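Side-chain contacts in ornithine carbamoyltransferase, anabolic (Campylobacter jejuni subsp. jejuni, PDB 3TPF), which reversibly transfers the carbamoyl group of carbamoyl phosphate to L-ornithine, giving L-citrulline and phosphate on the route to arginine: residues B[38-43]-B[86-91]; B[103-108]-B[114-119]. One frame throughout, in Å; residues are numbered along the deposited sequence.

Both contacts lie in the carbamoyl-phosphate-binding domain and reach one parallel four-stranded sheet. From the N terminus, strand 38-43 comes first; the chain then runs through helix 48-60 and strand 64-68 before helix 81-91 returns to pack on the first strand, closing the loop of contact 1. Strand 94-98 follows, and helix 102-111 leads on to strand 116-118, where contact 2 closes a much shorter loop. The two loops stand in series, neither nesting nor crossing. In the sheet, strand 94-98 lies between strands 38-43 and 116-118, and the contacts meet directly: Ile42 CD1 lies 3.9 Å from Phe108 CE2, where the two helices, side by side on one face of the sheet, share a core.

Contact 1. Residues B[38-43]-B[86-91]; sequences TLAMIF and RVIGAM
Ile42 and Ile88 reach toward each other tip to tip, their CD1 methyls 4.2 Å apart, one rising from strand 38-43 and the other from helix 81-91. In Ile88, CG1 stands anti to the carbonyl carbon (chi1 -70°) and CG2 anti to the backbone N, and the two branches divide the work: CD1 meets Ile42, while CG2 comes to 3.9 Å from Ala40 CB. A beta-branched residue suits this place because one side chain can serve two strand residues, i and i+2, that face the helix. Alanine suits the middle of the strand, where its single methyl points at the helix and the backbones come close, Ala40 CA lying 7.7 Å from Ile88 CA. The helix runs roughly antiparallel to the strand, at 148°, as helices do over a parallel alpha/beta sheet. Leu73 touches both isoleucines, and Met52 of a second subunit packs on Ile88, so the layer continues into the trimer interface. Near the start of the strand, Thr38 turns toward Met91, but its OG1 stays 4.1 Å from Met91 O, too far for a hydrogen bond. The packing of Ala40, Ile42 and Ile88 is apolar, implying adhesion by dispersion and exclusion of water rather than by directional bonds between the segments.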
ATOM      1  N   THR B  38      12.376 -10.511  -1.388  1.00 36.59           N
ATOM      2  CA  THR B  38      11.496  -9.350  -1.603  1.00 36.03           C
ATOM      3  C   THR B  38      10.940  -9.337  -3.018  1.00 33.31           C
ATOM      4  O   THR B  38      11.598  -9.781  -3.946  1.00 31.44           O
ATOM      5  CB  THR B  38      12.175  -7.963  -1.405  1.00 36.78           C
ATOM      6  OG1 THR B  38      13.302  -7.849  -2.297  1.00 37.91           O
ATOM      7  CG2 THR B  38      12.632  -7.825  -0.057  1.00 37.58           C
ATOM      8  N   LEU B  39       9.704  -8.911  -3.103  1.00 32.18           N
ATOM      9  CA  LEU B  39       8.990  -8.941  -4.404  1.00 32.24           C
ATOM     10  C   LEU B  39       8.369  -7.613  -4.664  1.00 31.17           C
ATOM     11  O   LEU B  39       7.576  -7.136  -3.873  1.00 30.76           O
ATOM     12  CB  LEU B  39       7.845 -10.040  -4.441  1.00 31.65           C
ATOM     13  CG  LEU B  39       6.933  -9.783  -5.761  1.00 30.66           C
ATOM     14  CD1 LEU B  39       7.579 -10.233  -7.089  1.00 29.17           C
ATOM     15  CD2 LEU B  39       5.518 -10.332  -5.722  1.00 30.00           C
ATOM     16  N   ALA B  40       8.790  -7.023  -5.721  1.00 31.32           N
ATOM     17  CA  ALA B  40       8.250  -5.712  -6.092  1.00 32.78           C
ATOM     18  C   ALA B  40       7.053  -6.014  -6.916  1.00 33.26           C
ATOM     19  O   ALA B  40       7.156  -6.803  -7.804  1.00 33.39           O
ATOM     20  CB  ALA B  40       9.254  -5.006  -6.941  1.00 32.48           C
HETATM   21  N   MSE B  41       5.918  -5.440  -6.647  1.00 35.76           N
HETATM   22  CA  MSE B  41       4.793  -5.676  -7.512  1.00 38.46           C
HETATM   23  C   MSE B  41       4.442  -4.399  -8.229  1.00 39.04           C
HETATM   24  O   MSE B  41       3.998  -3.425  -7.621  1.00 40.66           O
HETATM   25  CB  MSE B  41       3.574  -6.134  -6.737  1.00 42.55           C
HETATM   26  CG  MSE B  41       3.896  -7.371  -5.955  1.00 49.08           C
HETATM   27 SE   MSE B  41       2.343  -7.908  -4.840  1.00 69.18          SE
HETATM   28  CE  MSE B  41       2.170  -6.344  -3.598  1.00 61.47           C
ATOM     29  N   ILE B  42       4.581  -4.372  -9.521  1.00 37.93           N
ATOM     30  CA  ILE B  42       4.242  -3.095 -10.273  1.00 40.01           C
ATOM     31  C   ILE B  42       2.976  -3.234 -11.060  1.00 39.19           C
ATOM     32  O   ILE B  42       2.918  -4.047 -11.974  1.00 37.60           O
ATOM     33  CB  ILE B  42       5.324  -2.711 -11.307  1.00 40.86           C
ATOM     34  CG1 ILE B  42       6.660  -2.466 -10.613  1.00 41.26           C
ATOM     35  CG2 ILE B  42       4.882  -1.483 -12.081  1.00 42.77           C
ATOM     36  CD1 ILE B  42       7.824  -2.434 -11.561  1.00 41.08           C
ATOM     37  N   PHE B  43       1.970  -2.494 -10.701  1.00 41.13           N
ATOM     38  CA  PHE B  43       0.706  -2.537 -11.449  1.00 45.67           C
ATOM     39  C   PHE B  43       0.547  -1.308 -12.366  1.00 51.58           C
ATOM     40  O   PHE B  43       0.705  -0.191 -11.934  1.00 58.52           O
ATOM     41  CB  PHE B  43      -0.500  -2.643 -10.524  1.00 44.45           C
ATOM     42  CG  PHE B  43      -0.570  -3.921  -9.797  1.00 42.89           C
ATOM     43  CD1 PHE B  43       0.210  -4.142  -8.661  1.00 41.27           C
ATOM     44  CD2 PHE B  43      -1.338  -4.950 -10.273  1.00 43.68           C
ATOM     45  CE1 PHE B  43       0.187  -5.344  -8.014  1.00 39.85           C
ATOM     46  CE2 PHE B  43      -1.315  -6.217  -9.646  1.00 41.01           C
ATOM     47  CZ  PHE B  43      -0.612  -6.372  -8.491  1.00 39.71           C
ATOM     48  N   ARG B  86      16.534  -0.482 -13.930  1.00 54.12           N
ATOM     49  CA  ARG B  86      17.930  -0.554 -13.397  1.00 55.10           C
ATOM     50  C   ARG B  86      18.034  -0.099 -11.956  1.00 53.42           C
ATOM     51  O   ARG B  86      19.028  -0.364 -11.312  1.00 52.39           O
ATOM     52  CB  ARG B  86      18.886   0.229 -14.226  1.00 58.53           C
ATOM     53  CG  ARG B  86      19.306  -0.500 -15.472  1.00 60.10           C
ATOM     54  CD  ARG B  86      20.254   0.337 -16.310  1.00 63.19           C
ATOM     55  NE  ARG B  86      19.568   1.388 -17.033  1.00 66.21           N
ATOM     56  CZ  ARG B  86      20.163   2.154 -17.936  1.00 72.70           C
ATOM     57  NH1 ARG B  86      21.443   1.952 -18.239  1.00 75.38           N
ATOM     58  NH2 ARG B  86      19.490   3.127 -18.555  1.00 75.60           N
ATOM     59  N   VAL B  87      16.983   0.549 -11.462  1.00 51.68           N
ATOM     60  CA  VAL B  87      16.862   0.782 -10.013  1.00 50.71           C
ATOM     61  C   VAL B  87      16.105  -0.349  -9.312  1.00 48.24           C
ATOM     62  O   VAL B  87      16.655  -1.029  -8.466  1.00 49.98           O
ATOM     63  CB  VAL B  87      16.134   2.108  -9.626  1.00 51.11           C
ATOM     64  CG1 VAL B  87      16.067   2.196  -8.106  1.00 49.81           C
ATOM     65  CG2 VAL B  87      16.797   3.352 -10.175  1.00 52.83           C
ATOM     66  N   ILE B  88      14.822  -0.507  -9.616  1.00 46.70           N
ATOM     67  CA  ILE B  88      13.950  -1.424  -8.867  1.00 44.59           C
ATOM     68  C   ILE B  88      14.500  -2.837  -8.992  1.00 46.05           C
ATOM     69  O   ILE B  88      14.649  -3.578  -7.997  1.00 45.86           O
ATOM     70  CB  ILE B  88      12.513  -1.436  -9.380  1.00 43.61           C
ATOM     71  CG1 ILE B  88      11.828  -0.133  -9.043  1.00 45.63           C
ATOM     72  CG2 ILE B  88      11.684  -2.496  -8.701  1.00 40.69           C
ATOM     73  CD1 ILE B  88      10.522   0.165  -9.770  1.00 46.11           C
ATOM     74  N   GLY B  89      14.852  -3.220 -10.219  1.00 45.60           N
ATOM     75  CA  GLY B  89      15.340  -4.600 -10.458  1.00 44.83           C
ATOM     76  C   GLY B  89      16.636  -4.940  -9.757  1.00 45.11           C
ATOM     77  O   GLY B  89      17.131  -6.090  -9.848  1.00 46.02           O
ATOM     78  N   ALA B  90      17.240  -3.934  -9.148  1.00 45.87           N
ATOM     79  CA  ALA B  90      18.539  -4.120  -8.535  1.00 48.46           C
ATOM     80  C   ALA B  90      18.379  -4.259  -7.078  1.00 50.95           C
ATOM     81  O   ALA B  90      19.266  -4.713  -6.374  1.00 51.58           O
ATOM     82  CB  ALA B  90      19.449  -2.975  -8.861  1.00 48.50           C
HETATM   83  N   MSE B  91      17.227  -3.845  -6.596  1.00 54.69           N
HETATM   84  CA  MSE B  91      17.042  -3.805  -5.131  1.00 56.51           C
HETATM   85  C   MSE B  91      16.206  -4.912  -4.583  1.00 52.78           C
HETATM   86  O   MSE B  91      16.258  -5.166  -3.374  1.00 53.27           O
HETATM   87  CB  MSE B  91      16.381  -2.514  -4.782  1.00 61.09           C
HETATM   88  CG  MSE B  91      17.317  -1.425  -5.256  1.00 69.32           C
HETATM   89 SE   MSE B  91      16.632   0.365  -4.794  1.00 84.64          SE
HETATM   90  CE  MSE B  91      17.145   0.344  -2.876  1.00 73.84           C
TER

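Contact 2. Residues B[103-108]-B[114-119]; sequences ETLLEF and APVINA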
ATOM      1  N   GLU B 103       5.431  -5.446 -24.457  1.00 56.74           N
ATOM      2  CA  GLU B 103       6.734  -4.911 -24.765  1.00 58.84           C
ATOM      3  C   GLU B 103       7.384  -4.361 -23.496  1.00 56.68           C
ATOM      4  O   GLU B 103       8.597  -4.506 -23.286  1.00 56.09           O
ATOM      5  CB  GLU B 103       6.619  -3.832 -25.809  1.00 64.02           C
ATOM      6  CG  GLU B 103       7.924  -3.061 -26.030  1.00 68.57           C
ATOM      7  CD  GLU B 103       9.152  -3.940 -26.370  1.00 70.91           C
ATOM      8  OE1 GLU B 103       8.932  -5.020 -27.040  1.00 68.18           O
ATOM      9  OE2 GLU B 103      10.320  -3.518 -25.972  1.00 69.83           O
ATOM     10  N   THR B 104       6.562  -3.721 -22.667  1.00 53.71           N
ATOM     11  CA  THR B 104       7.004  -3.162 -21.390  1.00 51.14           C
ATOM     12  C   THR B 104       7.630  -4.218 -20.502  1.00 48.79           C
ATOM     13  O   THR B 104       8.634  -3.981 -19.869  1.00 47.26           O
ATOM     14  CB  THR B 104       5.855  -2.496 -20.619  1.00 50.37           C
ATOM     15  OG1 THR B 104       5.263  -1.463 -21.434  1.00 53.40           O
ATOM     16  CG2 THR B 104       6.343  -1.925 -19.302  1.00 48.35           C
ATOM     17  N   LEU B 105       7.056  -5.388 -20.478  1.00 47.72           N
ATOM     18  CA  LEU B 105       7.671  -6.426 -19.692  1.00 48.06           C
ATOM     19  C   LEU B 105       9.022  -6.754 -20.277  1.00 49.82           C
ATOM     20  O   LEU B 105       9.979  -7.013 -19.554  1.00 51.53           O
ATOM     21  CB  LEU B 105       6.819  -7.709 -19.729  1.00 47.34           C
ATOM     22  CG  LEU B 105       5.670  -7.786 -18.725  1.00 44.91           C
ATOM     23  CD1 LEU B 105       4.695  -8.893 -19.020  1.00 42.97           C
ATOM     24  CD2 LEU B 105       6.353  -7.964 -17.401  1.00 43.60           C
ATOM     25  N   LEU B 106       9.070  -6.856 -21.592  1.00 52.40           N
ATOM     26  CA  LEU B 106      10.278  -7.368 -22.248  1.00 54.07           C
ATOM     27  C   LEU B 106      11.400  -6.368 -22.000  1.00 57.12           C
ATOM     28  O   LEU B 106      12.513  -6.694 -21.601  1.00 59.96           O
ATOM     29  CB  LEU B 106      10.036  -7.592 -23.745  1.00 55.29           C
ATOM     30  CG  LEU B 106       9.210  -8.825 -24.167  1.00 54.09           C
ATOM     31  CD1 LEU B 106       8.885  -8.688 -25.638  1.00 56.19           C
ATOM     32  CD2 LEU B 106       9.897 -10.186 -24.013  1.00 51.92           C
ATOM     33  N   GLU B 107      11.068  -5.104 -22.207  1.00 59.85           N
ATOM     34  CA  GLU B 107      12.026  -4.002 -22.049  1.00 58.64           C
ATOM     35  C   GLU B 107      12.554  -3.941 -20.604  1.00 55.09           C
ATOM     36  O   GLU B 107      13.724  -3.717 -20.377  1.00 56.43           O
ATOM     37  CB  GLU B 107      11.370  -2.664 -22.417  1.00 59.87           C
ATOM     38  CG  GLU B 107      12.206  -1.430 -22.101  1.00 61.54           C
ATOM     39  CD  GLU B 107      13.389  -1.172 -23.057  1.00 65.57           C
ATOM     40  OE1 GLU B 107      13.630  -1.961 -24.032  1.00 67.72           O
ATOM     41  OE2 GLU B 107      14.080  -0.146 -22.817  1.00 67.48           O
ATOM     42  N   PHE B 108      11.672  -4.124 -19.645  1.00 50.49           N
ATOM     43  CA  PHE B 108      12.089  -4.167 -18.238  1.00 47.78           C
ATOM     44  C   PHE B 108      13.011  -5.359 -17.961  1.00 46.55           C
ATOM     45  O   PHE B 108      14.037  -5.204 -17.332  1.00 46.96           O
ATOM     46  CB  PHE B 108      10.864  -4.260 -17.341  1.00 44.68           C
ATOM     47  CG  PHE B 108      11.130  -3.929 -15.910  1.00 42.72           C
ATOM     48  CD1 PHE B 108      11.767  -4.869 -15.071  1.00 40.79           C
ATOM     49  CD2 PHE B 108      10.683  -2.732 -15.370  1.00 41.76           C
ATOM     50  CE1 PHE B 108      11.966  -4.586 -13.747  1.00 39.36           C
ATOM     51  CE2 PHE B 108      10.850  -2.469 -14.039  1.00 41.05           C
ATOM     52  CZ  PHE B 108      11.491  -3.402 -13.220  1.00 39.88           C
ATOM     53  N   ALA B 114      16.741  -8.629 -11.559  1.00 42.96           N
ATOM     54  CA  ALA B 114      15.803  -9.542 -10.894  1.00 38.84           C
ATOM     55  C   ALA B 114      14.899 -10.135 -11.917  1.00 37.06           C
ATOM     56  O   ALA B 114      14.509  -9.448 -12.862  1.00 36.17           O
ATOM     57  CB  ALA B 114      14.941  -8.784  -9.884  1.00 37.64           C
ATOM     58  N   PRO B 115      14.468 -11.392 -11.697  1.00 35.99           N
ATOM     59  CA  PRO B 115      13.580 -12.083 -12.583  1.00 34.33           C
ATOM     60  C   PRO B 115      12.298 -11.388 -12.592  1.00 33.25           C
ATOM     61  O   PRO B 115      11.840 -11.079 -11.534  1.00 32.38           O
ATOM     62  CB  PRO B 115      13.383 -13.396 -11.904  1.00 34.45           C
ATOM     63  CG  PRO B 115      14.535 -13.608 -11.015  1.00 35.53           C
ATOM     64  CD  PRO B 115      14.956 -12.258 -10.605  1.00 36.45           C
ATOM     65  N   VAL B 116      11.729 -11.122 -13.774  1.00 33.40           N
ATOM     66  CA  VAL B 116      10.445 -10.424 -13.951  1.00 32.59           C
ATOM     67  C   VAL B 116       9.332 -11.421 -14.241  1.00 32.26           C
ATOM     68  O   VAL B 116       9.535 -12.295 -15.034  1.00 31.98           O
ATOM     69  CB  VAL B 116      10.510  -9.528 -15.187  1.00 33.72           C
ATOM     70  CG1 VAL B 116       9.123  -8.950 -15.627  1.00 33.07           C
ATOM     71  CG2 VAL B 116      11.658  -8.566 -15.025  1.00 34.72           C
ATOM     72  N   ILE B 117       8.144 -11.258 -13.614  1.00 32.59           N
ATOM     73  CA  ILE B 117       6.997 -12.199 -13.760  1.00 32.03           C
ATOM     74  C   ILE B 117       5.802 -11.566 -14.319  1.00 32.82           C
ATOM     75  O   ILE B 117       5.386 -10.507 -13.862  1.00 35.30           O
ATOM     76  CB  ILE B 117       6.558 -12.694 -12.429  1.00 31.90           C
ATOM     77  CG1 ILE B 117       7.645 -13.523 -11.804  1.00 31.28           C
ATOM     78  CG2 ILE B 117       5.311 -13.527 -12.606  1.00 32.86           C
ATOM     79  CD1 ILE B 117       7.368 -13.640 -10.386  1.00 32.08           C
ATOM     80  N   ASN B 118       5.281 -12.115 -15.400  1.00 33.61           N
ATOM     81  CA  ASN B 118       4.197 -11.448 -16.154  1.00 32.81           C
ATOM     82  C   ASN B 118       2.892 -11.752 -15.422  1.00 32.85           C
ATOM     83  O   ASN B 118       2.280 -12.789 -15.620  1.00 33.77           O
ATOM     84  CB  ASN B 118       4.065 -11.992 -17.546  1.00 33.54           C
ATOM     85  CG  ASN B 118       2.814 -11.417 -18.330  1.00 35.10           C
ATOM     86  OD1 ASN B 118       2.105 -10.544 -17.794  1.00 34.71           O
ATOM     87  ND2 ASN B 118       2.602 -11.856 -19.619  1.00 34.71           N
ATOM     88  N   ALA B 119       2.446 -10.847 -14.578  1.00 32.69           N
ATOM     89  CA  ALA B 119       1.183 -11.028 -13.864  1.00 32.08           C
ATOM     90  C   ALA B 119      -0.021 -10.792 -14.801  1.00 35.13           C
ATOM     91  O   ALA B 119      -1.170 -10.967 -14.343  1.00 37.91           O
ATOM     92  CB  ALA B 119       1.111 -10.059 -12.698  1.00 30.33           C
TER
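Leu105 sends one methyl to Val116 and the other to Asn118, at the heart of a beta-alpha-beta crossover in which helix 102-111 links the parallel strands 94-98 and 116-118. Helix and strand run almost antiparallel, at 168°, as the return path of such a unit requires. Leucine's forked end suits the spot: CD2 meets Val116 CG1 at 3.4 Å, while CD1 lies against the side chain of Asn118, 3.2 Å from its CG, the two side chains crossing at about a right angle. Val116 in turn shares its branches between two helix residues one turn apart. Its CG1, anti to the backbone N (chi1 169°), goes to Leu105, and its CG2 touches Phe108 CD1 at 3.7 Å, approaching the ring obliquely.

Further out, strand 94-98 and helix 81-91 extend the apolar packing. Met97 touches both Leu105 and Phe108, whose large ring also reaches Val95, Val81 and Ala85 and so fills the wedge between this helix, its neighbour and the sheet. The other face of strand 116-118 is occupied by helix 279-302, where Ile117 packs on Leu297 and Leu300.

The side chain of Asn118 lies close to that of Pro126, predicted to bind carbamoyl phosphate, so the crossover ends beside the probable substrate pocket. With CG anti to the backbone N (chi1 174°), the carboxamide of Asn118 is carried across Leu105 CD1. An asparagine suits this buried place because its amide can bond to the surrounding chain: OD1 takes a weak hydrogen bond from Leu120 N, and ND2 donates to both Leu6 O and Ser121 OG.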